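Local coordinates for protein benzyl alcohol dehydrogenase (Acinetobacter calcoaceticus, PDB 1F8F) that catalyses the NAD-dependent oxidation of benzyl alcohol and probably related aromatic alcohols to aldehydes, as a zinc-containing alcohol dehydrogenase, at residues K161-E166 with R330-G335; V34-V39 with D85-S90; G275-G280 with V301-L306. All coordinates share one frame; numbering follows the deposited sequence.

In the fold
Contacts 1 and 2 adjoin each other, with centres 16 Å apart: Lys161 NZ lies 3.3 Å from His86 CD2, and Ile165 CG2 packs on Val39 CG2 at 3.7 Å. Contact 2 is buried in the GroES-like domain, with the side chain of Leu89 about 12 Å from a bound zinc ion. Contact 1 joins the loop leaving that domain's strands to helix 321-333, which follows the Rossmann sheet. Contact 3 belongs to the nucleotide-binding part, its centre 40 Å from contact 1 and 44 Å from contact 2, across the chain's centre from the latter. The side chain of its Leu304 is about 10 Å from an NAD molecule.

Contact 1. Residues K161-E166 with R330-G335; sequences KDVPIE and RLYQQG. With SO4 (sulfate ion), chain E.
The amide oxygen OE1 of Gln333 accepts a hydrogen bond of 2.9 Å from a water, which also donates weakly to Asp162 O at 3.3 Å. This bridge is the polar link between 161-166 and 330-335, since no direct hydrogen bond joins them. Most of the remaining contact is made by Val163, whose two methyls part company: CG2 meets Gln333 CG at 3.9 Å, while CG1 approaches Tyr332 CE2 at 4.1 Å. With CG1 anti to the backbone N (chi1 173°), CG2 comes to lie beside that N, and each methyl has a different helix residue as its partner. CG1 reaches the tyrosine ring obliquely. Val163 is buried and Gln333 exposed, which suggests that the apolar touch lies inward of the water bridge. The backbones stay apart, the closest CA atoms, of Val163 and Gln333, being 8.2 Å from each other.

In the fold, 161-166 is the loop between strand 156-159 and helix 174-186, and 330-335 is the end of helix 321-333, which follows the last strand of the Rossmann sheet. Gly335 closes this helix in a Schellman motif; its backbone angles, with phi at 88°, suit a glycine, since the Gln334 carbonyl oxygen crowds the place of a CB. One of the bonds back into the last turn runs from Gly335 N to Tyr332 O at 2.9 Å. Phe339 meets the Tyr332 ring edge-to-face.

On the far side of the helix turn, Arg330 addresses a sulfate, probably a crystallisation additive, in the plane of its guanidinium edge. The bond from NH2 to sulfate O4 is short at 2.6 Å but bent, with an N-H...O angle of 130°, and counts as weak. NH2 also bonds to the carbonyl oxygen of Ala191 of the second subunit.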
loop_
_atom_site.group_PDB
_atom_site.type_symbol
_atom_site.label_atom_id
_atom_site.label_comp_id
_atom_site.label_asym_id
_atom_site.label_seq_id
_atom_site.Cartn_x
_atom_site.Cartn_y
_atom_site.Cartn_z
ATOM N N LYS A 161 -8.860 -21.718 26.047
ATOM C CA LYS A 161 -9.184 -21.996 27.440
ATOM C C LYS A 161 -7.937 -22.027 28.315
ATOM O O LYS A 161 -8.015 -22.166 29.541
ATOM C CB LYS A 161 -9.895 -23.346 27.585
ATOM C CG LYS A 161 -11.296 -23.391 26.997
ATOM C CD LYS A 161 -11.984 -24.716 27.264
ATOM C CE LYS A 161 -13.235 -24.970 26.442
ATOM N NZ LYS A 161 -14.349 -24.015 26.739
ATOM N N ASP A 162 -6.767 -21.799 27.745
ATOM C CA ASP A 162 -5.503 -21.843 28.436
ATOM C C ASP A 162 -5.123 -20.556 29.158
ATOM O O ASP A 162 -3.997 -20.460 29.674
ATOM C CB ASP A 162 -4.371 -22.177 27.452
ATOM C CG ASP A 162 -4.287 -23.578 26.910
ATOM O OD1 ASP A 162 -5.192 -24.430 27.047
ATOM O OD2 ASP A 162 -3.244 -23.885 26.285
ATOM N N VAL A 163 -5.959 -19.526 29.129
ATOM C CA VAL A 163 -5.674 -18.268 29.808
ATOM C C VAL A 163 -6.916 -17.977 30.628
ATOM O O VAL A 163 -8.030 -18.254 30.177
ATOM C CB VAL A 163 -5.396 -17.139 28.815
ATOM C CG1 VAL A 163 -5.254 -15.776 29.490
ATOM C CG2 VAL A 163 -4.124 -17.376 28.004
ATOM N N PRO A 164 -6.742 -17.470 31.841
ATOM C CA PRO A 164 -7.872 -17.191 32.729
ATOM C C PRO A 164 -8.901 -16.359 31.993
ATOM O O PRO A 164 -8.438 -15.350 31.475
ATOM C CB PRO A 164 -7.225 -16.420 33.881
ATOM C CG PRO A 164 -5.801 -16.883 33.895
ATOM C CD PRO A 164 -5.430 -17.145 32.460
ATOM N N ILE A 165 -10.187 -16.636 31.867
ATOM C CA ILE A 165 -11.085 -15.853 31.019
ATOM C C ILE A 165 -11.451 -14.492 31.577
ATOM O O ILE A 165 -11.927 -13.543 30.913
ATOM C CB ILE A 165 -12.348 -16.676 30.678
ATOM C CG1 ILE A 165 -13.341 -16.002 29.707
ATOM C CG2 ILE A 165 -13.096 -17.057 31.951
ATOM C CD1 ILE A 165 -12.720 -15.699 28.372
ATOM N N GLU A 166 -11.235 -14.217 32.873
ATOM C CA GLU A 166 -11.619 -12.952 33.498
ATOM C C GLU A 166 -10.794 -11.729 33.099
ATOM O O GLU A 166 -11.236 -10.599 33.041
ATOM C CB GLU A 166 -11.661 -13.051 35.027
ATOM C CG GLU A 166 -10.326 -13.430 35.636
ATOM C CD GLU A 166 -10.187 -14.896 35.930
ATOM O OE1 GLU A 166 -10.598 -15.790 35.112
ATOM O OE2 GLU A 166 -9.610 -15.241 36.994
ATOM N N ARG A 330 -2.296 -14.372 21.556
ATOM C CA ARG A 330 -1.099 -15.164 21.249
ATOM C C ARG A 330 0.150 -14.367 21.572
ATOM O O ARG A 330 1.078 -14.953 22.079
ATOM C CB ARG A 330 -1.050 -15.573 19.761
ATOM C CG ARG A 330 0.208 -16.160 19.168
ATOM C CD ARG A 330 0.408 -15.889 17.680
ATOM N NE ARG A 330 -0.646 -15.948 16.762
ATOM C CZ ARG A 330 -1.515 -15.925 15.815
ATOM N NH1 ARG A 330 -2.736 -16.454 16.031
ATOM N NH2 ARG A 330 -1.339 -15.373 14.609
ATOM N N LEU A 331 0.232 -13.079 21.312
ATOM C CA LEU A 331 1.407 -12.247 21.618
ATOM C C LEU A 331 1.635 -12.158 23.116
ATOM O O LEU A 331 2.760 -12.254 23.650
ATOM C CB LEU A 331 1.191 -10.885 20.934
ATOM C CG LEU A 331 1.534 -10.870 19.436
ATOM C CD1 LEU A 331 1.217 -9.479 18.912
ATOM C CD2 LEU A 331 3.030 -11.185 19.180
ATOM N N TYR A 332 0.515 -12.097 23.854
ATOM C CA TYR A 332 0.541 -12.108 25.305
ATOM C C TYR A 332 1.069 -13.468 25.782
ATOM O O TYR A 332 1.933 -13.425 26.669
ATOM C CB TYR A 332 -0.862 -11.882 25.903
ATOM C CG TYR A 332 -1.024 -12.218 27.370
ATOM C CD1 TYR A 332 -0.493 -11.376 28.339
ATOM C CD2 TYR A 332 -1.660 -13.357 27.814
ATOM C CE1 TYR A 332 -0.575 -11.642 29.695
ATOM C CE2 TYR A 332 -1.780 -13.680 29.163
ATOM C CZ TYR A 332 -1.237 -12.814 30.102
ATOM O OH TYR A 332 -1.335 -13.058 31.440
ATOM N N GLN A 333 0.551 -14.631 25.305
ATOM C CA GLN A 333 1.044 -15.909 25.837
ATOM C C GLN A 333 2.539 -16.147 25.633
ATOM O O GLN A 333 3.255 -16.876 26.370
ATOM C CB GLN A 333 0.387 -17.149 25.248
ATOM C CG GLN A 333 -1.067 -17.378 25.517
ATOM C CD GLN A 333 -1.750 -18.420 24.657
ATOM O OE1 GLN A 333 -2.107 -19.548 25.070
ATOM N NE2 GLN A 333 -2.009 -18.111 23.411
ATOM N N GLN A 334 3.069 -15.532 24.584
ATOM C CA GLN A 334 4.468 -15.671 24.249
ATOM C C GLN A 334 5.323 -14.794 25.155
ATOM O O GLN A 334 6.539 -14.838 25.018
ATOM C CB GLN A 334 4.616 -15.249 22.780
ATOM C CG GLN A 334 3.758 -16.040 21.808
ATOM C CD GLN A 334 4.208 -15.913 20.360
ATOM O OE1 GLN A 334 4.028 -14.887 19.702
ATOM N NE2 GLN A 334 4.820 -16.991 19.838
ATOM N N GLY A 335 4.711 -13.886 25.923
ATOM C CA GLY A 335 5.448 -12.951 26.732
ATOM C C GLY A 335 5.821 -11.680 26.005
ATOM O O GLY A 335 6.586 -10.848 26.503
HETATM S S SO4 E . -3.376 -15.102 11.717
HETATM O O1 SO4 E . -4.758 -15.026 12.272
HETATM O O2 SO4 E . -3.450 -14.689 10.256
HETATM O O3 SO4 E . -2.919 -16.536 11.724
HETATM O O4 SO4 E . -2.458 -14.239 12.508
HETATM O O HOH W 1 -1.267 -20.086 27.782
#

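Contact 2. Residues V34-V39 with D85-S90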
loop_
_atom_site.group_PDB
_atom_site.type_symbol
_atom_site.label_atom_id
_atom_site.label_comp_id
_atom_site.label_asym_id
_atom_site.label_seq_id
_atom_site.Cartn_x
_atom_site.Cartn_y
_atom_site.Cartn_z
ATOM N N VAL A 34 -26.162 -15.203 20.355
ATOM C CA VAL A 34 -25.459 -16.039 21.323
ATOM C C VAL A 34 -25.753 -15.690 22.794
ATOM O O VAL A 34 -25.789 -14.495 23.078
ATOM C CB VAL A 34 -23.939 -15.935 21.237
ATOM C CG1 VAL A 34 -23.297 -17.269 21.578
ATOM C CG2 VAL A 34 -23.441 -15.421 19.909
ATOM N N LEU A 35 -26.008 -16.661 23.690
ATOM C CA LEU A 35 -26.301 -16.433 25.100
ATOM C C LEU A 35 -25.033 -16.689 25.918
ATOM O O LEU A 35 -24.544 -17.831 25.869
ATOM C CB LEU A 35 -27.311 -17.396 25.753
ATOM C CG LEU A 35 -27.793 -16.917 27.141
ATOM C CD1 LEU A 35 -28.477 -15.564 27.047
ATOM C CD2 LEU A 35 -28.720 -17.955 27.745
ATOM N N VAL A 36 -24.526 -15.638 26.573
ATOM C CA VAL A 36 -23.214 -15.831 27.222
ATOM C C VAL A 36 -23.246 -15.782 28.747
ATOM O O VAL A 36 -23.821 -14.821 29.273
ATOM C CB VAL A 36 -22.259 -14.679 26.773
ATOM C CG1 VAL A 36 -20.880 -14.802 27.391
ATOM C CG2 VAL A 36 -22.067 -14.701 25.257
ATOM N N LYS A 37 -22.540 -16.662 29.428
ATOM C CA LYS A 37 -22.520 -16.529 30.920
ATOM C C LYS A 37 -21.293 -15.639 31.232
ATOM O O LYS A 37 -20.189 -16.111 30.959
ATOM C CB LYS A 37 -22.462 -17.864 31.645
ATOM C CG LYS A 37 -21.848 -17.831 33.028
ATOM C CD LYS A 37 -21.968 -18.987 33.954
ATOM C CE LYS A 37 -20.732 -19.830 34.163
ATOM N NZ LYS A 37 -20.598 -20.232 35.625
ATOM N N VAL A 38 -21.488 -14.408 31.703
ATOM C CA VAL A 38 -20.349 -13.522 31.935
ATOM C C VAL A 38 -19.463 -13.826 33.156
ATOM O O VAL A 38 -19.939 -13.852 34.300
ATOM C CB VAL A 38 -20.906 -12.095 32.007
ATOM C CG1 VAL A 38 -19.840 -11.028 32.272
ATOM C CG2 VAL A 38 -21.713 -11.733 30.753
ATOM N N VAL A 39 -18.151 -13.957 32.973
ATOM C CA VAL A 39 -17.201 -14.154 34.067
ATOM C C VAL A 39 -16.726 -12.803 34.596
ATOM O O VAL A 39 -16.807 -12.528 35.807
ATOM C CB VAL A 39 -16.037 -15.059 33.654
ATOM C CG1 VAL A 39 -14.931 -15.200 34.697
ATOM C CG2 VAL A 39 -16.529 -16.483 33.324
ATOM N N ASP A 85 -17.669 -22.734 24.714
ATOM C CA ASP A 85 -16.519 -21.932 24.293
ATOM C C ASP A 85 -16.387 -20.732 25.239
ATOM O O ASP A 85 -17.362 -20.246 25.802
ATOM C CB ASP A 85 -16.674 -21.435 22.857
ATOM C CG ASP A 85 -16.533 -22.507 21.792
ATOM O OD1 ASP A 85 -15.851 -23.531 22.023
ATOM O OD2 ASP A 85 -17.072 -22.397 20.668
ATOM N N HIS A 86 -15.191 -20.278 25.445
ATOM C CA HIS A 86 -14.736 -19.105 26.159
ATOM C C HIS A 86 -14.682 -17.950 25.145
ATOM O O HIS A 86 -14.032 -18.173 24.098
ATOM C CB HIS A 86 -13.299 -19.300 26.659
ATOM C CG HIS A 86 -13.204 -20.203 27.859
ATOM N ND1 HIS A 86 -12.162 -20.123 28.766
ATOM C CD2 HIS A 86 -14.042 -21.175 28.329
ATOM C CE1 HIS A 86 -12.358 -21.028 29.717
ATOM N NE2 HIS A 86 -13.496 -21.672 29.484
ATOM N N VAL A 87 -15.279 -16.802 25.360
ATOM C CA VAL A 87 -15.338 -15.720 24.408
ATOM C C VAL A 87 -15.098 -14.310 24.971
ATOM O O VAL A 87 -15.204 -13.952 26.156
ATOM C CB VAL A 87 -16.727 -15.681 23.699
ATOM C CG1 VAL A 87 -17.007 -16.871 22.754
ATOM C CG2 VAL A 87 -17.839 -15.676 24.755
ATOM N N VAL A 88 -14.713 -13.469 23.982
ATOM C CA VAL A 88 -14.525 -12.019 24.226
ATOM C C VAL A 88 -15.578 -11.265 23.419
ATOM O O VAL A 88 -15.838 -11.664 22.269
ATOM C CB VAL A 88 -13.071 -11.639 23.903
ATOM C CG1 VAL A 88 -12.992 -10.097 23.904
ATOM C CG2 VAL A 88 -12.080 -12.178 24.941
ATOM N N LEU A 89 -16.393 -10.382 23.873
ATOM C CA LEU A 89 -17.475 -9.719 23.184
ATOM C C LEU A 89 -16.977 -8.309 22.822
ATOM O O LEU A 89 -16.658 -7.486 23.666
ATOM C CB LEU A 89 -18.625 -9.439 24.160
ATOM C CG LEU A 89 -19.078 -10.624 25.004
ATOM C CD1 LEU A 89 -20.458 -10.329 25.627
ATOM C CD2 LEU A 89 -19.220 -11.897 24.150
ATOM N N SER A 90 -16.857 -8.084 21.540
ATOM C CA SER A 90 -16.326 -6.915 20.904
ATOM C C SER A 90 -17.469 -5.995 20.487
ATOM O O SER A 90 -18.619 -6.288 20.831
ATOM C CB SER A 90 -15.487 -7.325 19.671
ATOM O OG SER A 90 -14.697 -6.308 19.110
#
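Val36 and two side chains of 85-90, Val87 and Leu89, form the closer-packed part of this contact. The valine divides its methyls between them: CG1 lies 4.1 Å from Val87 CG2, and CG2 lies 4.1 Å from Leu89 CD2. Its chi1 of -180°, with CG1 anti to the backbone N, sets CG1 against Val87 and leaves CG2, beside that N, against Leu89. Val87 and Leu89 are two residues apart on strand 86-89, project from the same face, and present adjacent methyls, Val87 CG2 and Leu89 CD2, as a joint surface. Val36 crosses Val87 at a slant, whereas Val36 and Leu89 run past one another in opposite senses. All three residues are buried, and the contact between the segments is purely apolar: no hydrogen bond connects them, and the nearest CA atoms, of Val36 and Val87, are 8.4 Å apart.

Away from this trio the fit loosens quickly. Val38 CG2 stays 5.5 Å from Leu89 CD1, and Val34 CG1 stays 6.4 Å from Val87 CG1, so neither neighbour of the same strand face makes a contact across. Towards solvent, Lys37 and His86 are partly exposed, and both side chains lead off from the apolar centre rather than into it.

The spacing fits two strands that face each other instead of pairing edge to edge. Strand 66-74 pairs antiparallel with both 33-42 and 86-89, consistent with a curled sheet whose side chains meet on the inside, as in the GroES-like domain of zinc alcohol dehydrogenases. Ile71 of strand 66-74 packs on Val87, Ser151 of strand 148-152 touches Val36, and Thr156 of strand 156-159, which pairs with 86-89, touches Val34, Val87 and Leu89.

Contact 3. Residues G275-G280 with V301-L306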
loop_
_atom_site.group_PDB
_atom_site.type_symbol
_atom_site.label_atom_id
_atom_site.label_comp_id
_atom_site.label_asym_id
_atom_site.label_seq_id
_atom_site.Cartn_x
_atom_site.Cartn_y
_atom_site.Cartn_z
ATOM N N GLY A 275 0.448 17.675 18.993
ATOM C CA GLY A 275 0.726 16.417 18.343
ATOM C C GLY A 275 0.994 16.540 16.835
ATOM O O GLY A 275 1.964 15.913 16.405
ATOM N N VAL A 276 0.272 17.340 16.082
ATOM C CA VAL A 276 0.558 17.571 14.652
ATOM C C VAL A 276 1.835 18.369 14.561
ATOM O O VAL A 276 2.740 17.947 13.822
ATOM C CB VAL A 276 -0.605 18.294 13.936
ATOM C CG1 VAL A 276 -0.353 18.424 12.443
ATOM C CG2 VAL A 276 -1.893 17.525 14.103
ATOM N N ASP A 277 2.054 19.417 15.371
ATOM C CA ASP A 277 3.320 20.153 15.333
ATOM C C ASP A 277 4.550 19.318 15.616
ATOM O O ASP A 277 5.659 19.650 15.164
ATOM C CB ASP A 277 3.355 21.277 16.398
ATOM C CG ASP A 277 2.327 22.354 16.179
ATOM O OD1 ASP A 277 1.709 22.454 15.112
ATOM O OD2 ASP A 277 2.001 23.187 17.038
ATOM N N ALA A 278 4.497 18.304 16.479
ATOM C CA ALA A 278 5.703 17.537 16.809
ATOM C C ALA A 278 6.054 16.430 15.836
ATOM O O ALA A 278 7.041 15.693 16.007
ATOM C CB ALA A 278 5.541 16.916 18.206
ATOM N N LEU A 279 5.274 16.173 14.821
ATOM C CA LEU A 279 5.569 15.200 13.776
ATOM C C LEU A 279 6.761 15.743 12.980
ATOM O O LEU A 279 6.919 16.964 12.820
ATOM C CB LEU A 279 4.339 15.082 12.912
ATOM C CG LEU A 279 3.075 14.469 13.494
ATOM C CD1 LEU A 279 1.969 14.493 12.453
ATOM C CD2 LEU A 279 3.318 13.050 13.991
ATOM N N GLY A 280 7.599 14.857 12.425
ATOM C CA GLY A 280 8.708 15.230 11.570
ATOM C C GLY A 280 8.256 15.147 10.099
ATOM O O GLY A 280 7.037 14.944 9.889
ATOM N N VAL A 301 -1.578 25.288 8.886
ATOM C CA VAL A 301 -1.685 24.781 7.515
ATOM C C VAL A 301 -0.397 24.487 6.829
ATOM O O VAL A 301 -0.007 23.350 6.581
ATOM C CB VAL A 301 -2.687 25.566 6.669
ATOM C CG1 VAL A 301 -2.804 25.135 5.210
ATOM C CG2 VAL A 301 -4.079 25.301 7.261
ATOM N N ASN A 302 0.330 25.569 6.589
ATOM C CA ASN A 302 1.650 25.580 5.995
ATOM C C ASN A 302 2.536 24.484 6.548
ATOM O O ASN A 302 3.387 23.981 5.790
ATOM C CB ASN A 302 2.212 26.985 6.292
ATOM C CG ASN A 302 1.772 27.974 5.233
ATOM O OD1 ASN A 302 2.114 27.740 4.077
ATOM N ND2 ASN A 302 1.006 29.024 5.485
ATOM N N ASP A 303 2.552 24.245 7.846
ATOM C CA ASP A 303 3.468 23.256 8.453
ATOM C C ASP A 303 2.996 21.881 8.009
ATOM O O ASP A 303 3.805 21.060 7.647
ATOM C CB ASP A 303 3.494 23.421 9.970
ATOM C CG ASP A 303 4.176 22.288 10.705
ATOM O OD1 ASP A 303 5.408 22.337 10.863
ATOM O OD2 ASP A 303 3.499 21.361 11.178
ATOM N N LEU A 304 1.713 21.648 7.913
ATOM C CA LEU A 304 1.222 20.367 7.462
ATOM C C LEU A 304 1.453 20.176 5.971
ATOM O O LEU A 304 1.716 19.063 5.511
ATOM C CB LEU A 304 -0.264 20.310 7.799
ATOM C CG LEU A 304 -1.102 19.164 7.244
ATOM C CD1 LEU A 304 -1.855 18.438 8.360
ATOM C CD2 LEU A 304 -2.150 19.616 6.230
ATOM N N LEU A 305 1.390 21.283 5.225
ATOM C CA LEU A 305 1.491 21.087 3.770
ATOM C C LEU A 305 2.945 20.928 3.386
ATOM O O LEU A 305 3.314 19.960 2.711
ATOM C CB LEU A 305 0.631 22.103 3.099
ATOM C CG LEU A 305 0.985 23.280 2.265
ATOM C CD1 LEU A 305 2.086 23.067 1.251
ATOM C CD2 LEU A 305 -0.274 23.693 1.489
ATOM N N LEU A 306 3.799 21.799 3.914
ATOM C CA LEU A 306 5.225 21.674 3.613
ATOM C C LEU A 306 5.829 20.419 4.232
ATOM O O LEU A 306 6.750 19.869 3.596
ATOM C CB LEU A 306 5.918 22.968 3.952
ATOM C CG LEU A 306 6.176 24.183 3.068
ATOM C CD1 LEU A 306 6.819 23.957 1.711
ATOM C CD2 LEU A 306 4.869 24.929 2.756
HETATM O O HOH W 2 6.080 22.037 13.501
HETATM O O HOH W 3 7.739 20.024 11.671
#
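Val276 and Leu304 join two helices of the Rossmann domain, the end of 269-277 and the short helix 301-306, which leads into the last parallel strand, 310-313. The apolar part is one methyl pair, Val276 CG1 and Leu304 CD1, 4.4 Å apart. Both side chains also rest on Ile311 of strand 310-313, so the pair lies against the sheet.

A water and Lys309 supply the polar link; no direct hydrogen bond joins the segments. The water lies 2.9 Å from Asp277 O and 2.7 Å from Asp303 OD1, bridging the helices at hydrogen-bonding distance, although it cannot satisfy all the acceptors round it at once. Asp303 holds CG anti to its own backbone nitrogen (chi1 168°), which puts OD2 4.3 Å from Asp277 CA.

Charge is the third element. Asp277 OD1 and Asp303 OD2 approach to 4.5 Å, and their mutual repulsion is probably eased by separate lysines: Lys273 forms a salt bridge with Asp277 OD2, and Lys309 with Asp303 OD2. On the outer side of helix 301-306, Asn302 ND2 bonds to Pro291 O of the third subunit; separately, Leu305 touches a bound NAD. Lys309 NZ, besides its salt bridge, makes weak hydrogen bonds to Val276 O and Leu279 O, and Asp303 OD2 itself lies 4.4 Å from Val276 O.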